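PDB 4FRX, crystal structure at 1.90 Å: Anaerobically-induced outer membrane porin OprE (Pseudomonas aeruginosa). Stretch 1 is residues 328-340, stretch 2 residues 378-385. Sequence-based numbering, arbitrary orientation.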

ATOM      1  N   ASP A 328       2.370   8.850  -2.087  1.00 10.98           N
ATOM      2  CA  ASP A 328       1.171   8.017  -2.158  1.00 10.13           C
ATOM      3  C   ASP A 328       0.249   8.486  -1.046  1.00  9.94           C
ATOM      4  O   ASP A 328       0.468   8.172   0.115  1.00 13.18           O
ATOM      5  CB  ASP A 328       1.493   6.524  -2.013  1.00 14.69           C
ATOM      6  CG  ASP A 328       0.264   5.627  -2.234  1.00 23.69           C
ATOM      7  OD1 ASP A 328      -0.757   5.797  -1.537  1.00 22.13           O
ATOM      8  OD2 ASP A 328       0.320   4.733  -3.105  1.00 22.05           O
ATOM      9  N   VAL A 329      -0.781   9.238  -1.423  1.00 11.12           N
ATOM     10  CA  VAL A 329      -1.651   9.921  -0.470  1.00  9.31           C
ATOM     11  C   VAL A 329      -3.110   9.510  -0.698  1.00 18.62           C
ATOM     12  O   VAL A 329      -3.372   8.460  -1.279  1.00 14.13           O
ATOM     13  CB  VAL A 329      -1.454  11.457  -0.520  1.00  8.61           C
ATOM     14  CG1 VAL A 329      -0.050  11.818  -0.025  1.00  9.71           C
ATOM     15  CG2 VAL A 329      -1.623  11.979  -1.945  1.00 12.15           C
ATOM     16  N   GLN A 330      -4.058  10.310  -0.224  1.00 12.58           N
ATOM     17  CA  GLN A 330      -5.431   9.819  -0.133  1.00 14.20           C
ATOM     18  C   GLN A 330      -6.062   9.621  -1.502  1.00 10.66           C
ATOM     19  O   GLN A 330      -6.755   8.631  -1.739  1.00 15.19           O
ATOM     20  CB  GLN A 330      -6.296  10.736   0.752  1.00 12.85           C
ATOM     21  CG  GLN A 330      -7.723  10.248   0.904  1.00  9.98           C
ATOM     22  CD  GLN A 330      -8.559  11.124   1.819  1.00 16.00           C
ATOM     23  OE1 GLN A 330      -8.024  11.883   2.630  1.00 13.61           O
ATOM     24  NE2 GLN A 330      -9.889  11.018   1.693  1.00 14.59           N
ATOM     25  N   ILE A 331      -5.825  10.561  -2.408  1.00  8.21           N
ATOM     26  CA  ILE A 331      -6.396  10.450  -3.747  1.00  9.14           C
ATOM     27  C   ILE A 331      -5.306  10.128  -4.762  1.00 18.48           C
ATOM     28  O   ILE A 331      -5.341   9.067  -5.390  1.00 19.42           O
ATOM     29  CB  ILE A 331      -7.162  11.721  -4.159  1.00 11.75           C
ATOM     30  CG1 ILE A 331      -8.382  11.923  -3.248  1.00 13.27           C
ATOM     31  CG2 ILE A 331      -7.579  11.652  -5.631  1.00 13.20           C
ATOM     32  CD1 ILE A 331      -9.172  13.220  -3.537  1.00  8.24           C
ATOM     33  N   GLY A 332      -4.332  11.023  -4.900  1.00 16.23           N
ATOM     34  CA  GLY A 332      -3.311  10.871  -5.930  1.00 17.17           C
ATOM     35  C   GLY A 332      -2.096  10.093  -5.458  1.00 13.03           C
ATOM     36  O   GLY A 332      -1.980   9.773  -4.269  1.00 11.99           O
ATOM     37  N   LYS A 333      -1.193   9.778  -6.387  1.00  9.80           N
ATOM     38  CA  LYS A 333       0.077   9.156  -6.024  1.00  7.30           C
ATOM     39  C   LYS A 333       1.277   9.916  -6.596  1.00 10.37           C
ATOM     40  O   LYS A 333       2.424   9.576  -6.302  1.00  9.42           O
ATOM     41  CB  LYS A 333       0.124   7.684  -6.464  1.00 13.06           C
ATOM     42  CG  LYS A 333      -0.981   6.818  -5.858  1.00 10.91           C
ATOM     43  CD  LYS A 333      -0.848   5.361  -6.302  1.00 19.52           C
ATOM     44  CE  LYS A 333      -2.061   4.521  -5.858  1.00 25.49           C
ATOM     45  NZ  LYS A 333      -2.229   4.517  -4.374  1.00 21.95           N
ATOM     46  N   PHE A 334       1.002  10.940  -7.401  1.00  9.79           N
ATOM     47  CA  PHE A 334       2.044  11.767  -8.039  1.00 10.69           C
ATOM     48  C   PHE A 334       3.134  10.908  -8.690  1.00  8.89           C
ATOM     49  O   PHE A 334       4.319  11.187  -8.569  1.00  8.79           O
ATOM     50  CB  PHE A 334       2.637  12.754  -7.018  1.00  9.37           C
ATOM     51  CG  PHE A 334       1.623  13.706  -6.468  1.00  7.45           C
ATOM     52  CD1 PHE A 334       0.667  13.265  -5.553  1.00  9.16           C
ATOM     53  CD2 PHE A 334       1.588  15.021  -6.892  1.00  8.42           C
ATOM     54  CE1 PHE A 334      -0.306  14.126  -5.062  1.00 11.04           C
ATOM     55  CE2 PHE A 334       0.627  15.894  -6.404  1.00 13.88           C
ATOM     56  CZ  PHE A 334      -0.328  15.447  -5.489  1.00 10.37           C
ATOM     57  N   GLN A 335       2.694   9.884  -9.407  1.00  4.79           N
ATOM     58  CA  GLN A 335       3.563   8.817  -9.860  1.00 12.67           C
ATOM     59  C   GLN A 335       3.773   8.848 -11.366  1.00 11.61           C
ATOM     60  O   GLN A 335       4.336   7.918 -11.936  1.00 14.09           O
ATOM     61  CB  GLN A 335       2.981   7.468  -9.414  1.00 16.49           C
ATOM     62  CG  GLN A 335       1.930   6.850 -10.338  1.00 11.70           C
ATOM     63  CD  GLN A 335       0.681   7.708 -10.536  1.00 21.21           C
ATOM     64  OE1 GLN A 335       0.449   8.687  -9.820  1.00 13.75           O
ATOM     65  NE2 GLN A 335      -0.134   7.336 -11.526  1.00 19.24           N
ATOM     66  N   ARG A 336       3.349   9.939 -12.001  1.00 11.91           N
ATOM     67  CA  ARG A 336       3.316  10.023 -13.459  1.00 17.47           C
ATOM     68  C   ARG A 336       4.679  10.342 -14.047  1.00 14.70           C
ATOM     69  O   ARG A 336       5.478  11.034 -13.430  1.00 12.38           O
ATOM     70  CB  ARG A 336       2.325  11.101 -13.905  1.00 17.42           C
ATOM     71  CG  ARG A 336       0.926  10.966 -13.286  1.00 13.86           C
ATOM     72  CD  ARG A 336       0.101  12.202 -13.630  1.00 23.41           C
ATOM     73  NE  ARG A 336      -0.950  12.468 -12.650  1.00 34.39           N
ATOM     74  CZ  ARG A 336      -2.185  11.979 -12.722  1.00 40.24           C
ATOM     75  NH1 ARG A 336      -2.532  11.189 -13.732  1.00 42.56           N
ATOM     76  NH2 ARG A 336      -3.074  12.281 -11.784  1.00 27.56           N
ATOM     77  N   ALA A 337       4.930   9.840 -15.252  1.00  8.48           N
ATOM     78  CA  ALA A 337       6.183  10.099 -15.967  1.00  7.59           C
ATOM     79  C   ALA A 337       6.596  11.569 -15.970  1.00  8.41           C
ATOM     80  O   ALA A 337       5.827  12.428 -16.393  1.00  7.87           O
ATOM     81  CB  ALA A 337       6.079   9.603 -17.410  1.00  6.10           C
ATOM     82  N   GLY A 338       7.812  11.839 -15.489  1.00  8.21           N
ATOM     83  CA  GLY A 338       8.377  13.176 -15.498  1.00  8.86           C
ATOM     84  C   GLY A 338       8.105  14.010 -14.263  1.00 11.50           C
ATOM     85  O   GLY A 338       8.758  15.020 -14.042  1.00  9.41           O
ATOM     86  N   GLU A 339       7.172  13.574 -13.431  1.00  8.78           N
ATOM     87  CA  GLU A 339       6.639  14.441 -12.385  1.00  6.30           C
ATOM     88  C   GLU A 339       7.636  14.696 -11.236  1.00  7.01           C
ATOM     89  O   GLU A 339       8.208  13.766 -10.681  1.00  6.29           O
ATOM     90  CB  GLU A 339       5.338  13.842 -11.848  1.00 12.92           C
ATOM     91  CG  GLU A 339       4.528  14.774 -10.959  1.00 11.02           C
ATOM     92  CD  GLU A 339       3.137  14.235 -10.660  1.00 10.77           C
ATOM     93  OE1 GLU A 339       2.845  13.049 -10.972  1.00  9.02           O
ATOM     94  OE2 GLU A 339       2.320  15.012 -10.114  1.00 11.76           O
ATOM     95  N   ARG A 340       7.834  15.967 -10.899  1.00 10.23           N
ATOM     96  CA  ARG A 340       8.572  16.338  -9.702  1.00 12.90           C
ATOM     97  C   ARG A 340       7.558  16.855  -8.710  1.00  7.97           C
ATOM     98  O   ARG A 340       6.700  17.642  -9.077  1.00 10.82           O
ATOM     99  CB  ARG A 340       9.567  17.464 -10.004  1.00 12.75           C
ATOM    100  CG  ARG A 340      10.768  17.059 -10.832  1.00 13.24           C
ATOM    101  CD  ARG A 340      10.616  17.395 -12.306  1.00 15.89           C
ATOM    102  NE  ARG A 340      11.895  17.181 -12.988  1.00 16.21           N
ATOM    103  CZ  ARG A 340      12.333  15.986 -13.367  1.00 21.60           C
ATOM    104  NH1 ARG A 340      13.514  15.869 -13.954  1.00 23.39           N
ATOM    105  NH2 ARG A 340      11.588  14.903 -13.152  1.00 21.12           N
ATOM    106  N   SER A 378       0.500  20.107 -14.302  1.00  8.20           N
ATOM    107  CA  SER A 378       0.684  20.117 -12.854  1.00 10.60           C
ATOM    108  C   SER A 378      -0.551  19.622 -12.116  1.00  9.98           C
ATOM    109  O   SER A 378      -1.623  19.485 -12.694  1.00 10.85           O
ATOM    110  CB  SER A 378       1.053  21.535 -12.380  1.00 14.45           C
ATOM    111  OG  SER A 378       0.021  22.453 -12.685  1.00 22.45           O
ATOM    112  N   GLU A 379      -0.386  19.353 -10.823  1.00  7.64           N
ATOM    113  CA  GLU A 379      -1.485  18.898  -9.983  1.00 12.31           C
ATOM    114  C   GLU A 379      -1.099  19.115  -8.520  1.00  8.20           C
ATOM    115  O   GLU A 379       0.086  19.227  -8.191  1.00  8.25           O
ATOM    116  CB  GLU A 379      -1.810  17.418 -10.232  1.00 11.42           C
ATOM    117  CG  GLU A 379      -0.673  16.457  -9.888  1.00  8.59           C
ATOM    118  CD  GLU A 379      -0.914  15.042 -10.386  1.00 15.34           C
ATOM    119  OE1 GLU A 379      -0.083  14.158 -10.094  1.00 10.91           O
ATOM    120  OE2 GLU A 379      -1.917  14.806 -11.096  1.00 19.46           O
ATOM    121  N   TRP A 380      -2.092  19.175  -7.649  1.00 10.80           N
ATOM    122  CA  TRP A 380      -1.814  19.338  -6.233  1.00 10.98           C
ATOM    123  C   TRP A 380      -2.864  18.645  -5.401  1.00  7.40           C
ATOM    124  O   TRP A 380      -3.974  18.414  -5.865  1.00  8.04           O
ATOM    125  CB  TRP A 380      -1.699  20.822  -5.847  1.00 12.04           C
ATOM    126  CG  TRP A 380      -2.943  21.655  -6.039  1.00 17.53           C
ATOM    127  CD1 TRP A 380      -3.232  22.467  -7.101  1.00 17.28           C
ATOM    128  CD2 TRP A 380      -4.042  21.786  -5.125  1.00 13.72           C
ATOM    129  NE1 TRP A 380      -4.444  23.082  -6.909  1.00 16.38           N
ATOM    130  CE2 TRP A 380      -4.963  22.680  -5.706  1.00 19.01           C
ATOM    131  CE3 TRP A 380      -4.345  21.216  -3.882  1.00 12.39           C
ATOM    132  CZ2 TRP A 380      -6.158  23.034  -5.079  1.00 23.57           C
ATOM    133  CZ3 TRP A 380      -5.537  21.564  -3.263  1.00 15.62           C
ATOM    134  CH2 TRP A 380      -6.427  22.462  -3.866  1.00 23.53           C
ATOM    135  N   GLU A 381      -2.485  18.275  -4.181  1.00  7.19           N
ATOM    136  CA  GLU A 381      -3.416  17.647  -3.259  1.00  8.24           C
ATOM    137  C   GLU A 381      -3.189  18.156  -1.834  1.00  4.74           C
ATOM    138  O   GLU A 381      -2.052  18.378  -1.412  1.00  7.86           O
ATOM    139  CB  GLU A 381      -3.305  16.104  -3.311  1.00 12.32           C
ATOM    140  CG  GLU A 381      -4.273  15.383  -2.325  1.00  8.73           C
ATOM    141  CD  GLU A 381      -4.487  13.893  -2.626  1.00 11.58           C
ATOM    142  OE1 GLU A 381      -4.276  13.452  -3.773  1.00  9.28           O
ATOM    143  OE2 GLU A 381      -4.878  13.152  -1.702  1.00 13.16           O
ATOM    144  N   ARG A 382      -4.274  18.356  -1.102  1.00  9.86           N
ATOM    145  CA  ARG A 382      -4.174  18.656   0.320  1.00  9.98           C
ATOM    146  C   ARG A 382      -5.000  17.627   1.076  1.00  6.90           C
ATOM    147  O   ARG A 382      -6.204  17.479   0.811  1.00  8.68           O
ATOM    148  CB  ARG A 382      -4.700  20.076   0.616  1.00  6.42           C
ATOM    149  CG  ARG A 382      -4.689  20.461   2.103  1.00  9.21           C
ATOM    150  CD  ARG A 382      -5.100  21.936   2.302  1.00 15.41           C
ATOM    151  NE  ARG A 382      -4.306  22.851   1.493  1.00 20.14           N
ATOM    152  CZ  ARG A 382      -4.820  23.435   0.412  1.00 29.43           C
ATOM    153  NH1 ARG A 382      -6.087  23.174   0.070  1.00 32.47           N
ATOM    154  NH2 ARG A 382      -4.113  24.270  -0.342  1.00 33.67           N
ATOM    155  N   ASP A 383      -4.354  16.904   1.991  1.00 10.07           N
ATOM    156  CA  ASP A 383      -5.043  15.915   2.820  1.00 11.30           C
ATOM    157  C   ASP A 383      -5.027  16.364   4.268  1.00 11.24           C
ATOM    158  O   ASP A 383      -4.098  17.026   4.699  1.00 10.52           O
ATOM    159  CB  ASP A 383      -4.342  14.548   2.798  1.00  5.96           C
ATOM    160  CG  ASP A 383      -4.416  13.859   1.463  1.00 13.99           C
ATOM    161  OD1 ASP A 383      -5.078  14.384   0.559  1.00 16.56           O
ATOM    162  OD2 ASP A 383      -3.803  12.778   1.327  1.00 19.90           O
ATOM    163  N   ILE A 384      -6.057  15.979   5.008  1.00  9.70           N
ATOM    164  CA  ILE A 384      -6.033  16.066   6.464  1.00 15.34           C
ATOM    165  C   ILE A 384      -6.531  14.747   7.032  1.00 17.51           C
ATOM    166  O   ILE A 384      -7.341  14.040   6.413  1.00 14.13           O
ATOM    167  CB  ILE A 384      -6.894  17.237   7.013  1.00 16.69           C
ATOM    168  CG1 ILE A 384      -8.367  17.067   6.634  1.00 17.05           C
ATOM    169  CG2 ILE A 384      -6.371  18.586   6.514  1.00 10.96           C
ATOM    170  CD1 ILE A 384      -9.208  16.400   7.707  1.00 18.79           C
ATOM    171  N   SER A 385      -6.040  14.412   8.211  1.00 11.76           N
ATOM    172  CA  SER A 385      -6.548  13.271   8.933  1.00 13.74           C
ATOM    173  C   SER A 385      -6.658  13.686  10.381  1.00 15.09           C
ATOM    174  O   SER A 385      -5.679  14.110  10.990  1.00 10.90           O
ATOM    175  CB  SER A 385      -5.618  12.065   8.776  1.00 17.26           C
ATOM    176  OG  SER A 385      -6.174  10.915   9.407  1.00 25.85           O
TER
HETATM  177  O   HOH W   1      -6.167  11.970   4.627  1.00 13.58           O
HETATM  178  O   HOH W   2      -1.278  12.277  -8.499  1.00 19.15           O

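Stretch 2 is one continuous strand, and from S378 to I384 its residues alternate in direction. E379, E381 and D383 point their CA-to-CB bonds toward stretch 1; S378, W380, R382 and I384 point away. Stretch 1 is a loop in this region and reaches the strand mainly through backbone amides and a few side chains.

S378 makes no contact with stretch 1. E379 is the most heavily covered residue of the pair. Its carboxylate forms a salt bridge with R336, with R336 NH2 2.9 Å from E379 OE2. R336 NE also donates to E379 OE1 at 3.2 Å, with a nearly straight angle. The bonds to OE2 from NH2 and NE are short but bent, and both are weak. The carboxylate lies at the edge of the guanidinium, near its plane, where the N-H groups point.

E339 approaches the same carboxylate. E339 OE2 and E379 OE1 are 2.6 Å apart. Two acid oxygens this close suggest that one group holds a proton, but the coordinates do not say which. E339 sits at the end of a type II turn that starts at R336, so the turn brings both partners of E379 together. Water 2 adds a bridge: it donates to E379 OE1 at 2.7 Å and accepts from F334 N at 2.9 Å.

W380 contributes little. W380 C lies 4.1 Å from F334 CZ, at the edge of the ring. E381 CB meets the same edge, 3.7 Å from F334 CZ. The F334 ring therefore packs against the strand through its edge at these two residues.

The E381 carboxylate receives two consecutive amides of the loop. I331 N donates to E381 OE2 at 2.8 Å, and G332 N donates to E381 OE1 at 2.7 Å. Both bonds have good angles. G332 has no side chain; a CB there would point toward the strand and lie only 3.2 Å from E381 OE1, a tight fit. V329 CG2 also lies 3.5 Å from E381 OE2.

R382 makes no contact with stretch 1. D383 continues the pattern one residue back along the loop: Q330 N donates to D383 OD2 at 2.9 Å. V329 CB lies 3.3 Å from the same D383 OD2. Three successive loop amides, Q330 to G332, are thus held by two acidic side chains.

I384 is linked through water 1, which donates to I384 O at 3.0 Å and to Q330 OE1 at 2.7 Å. S385 makes no contact with stretch 1.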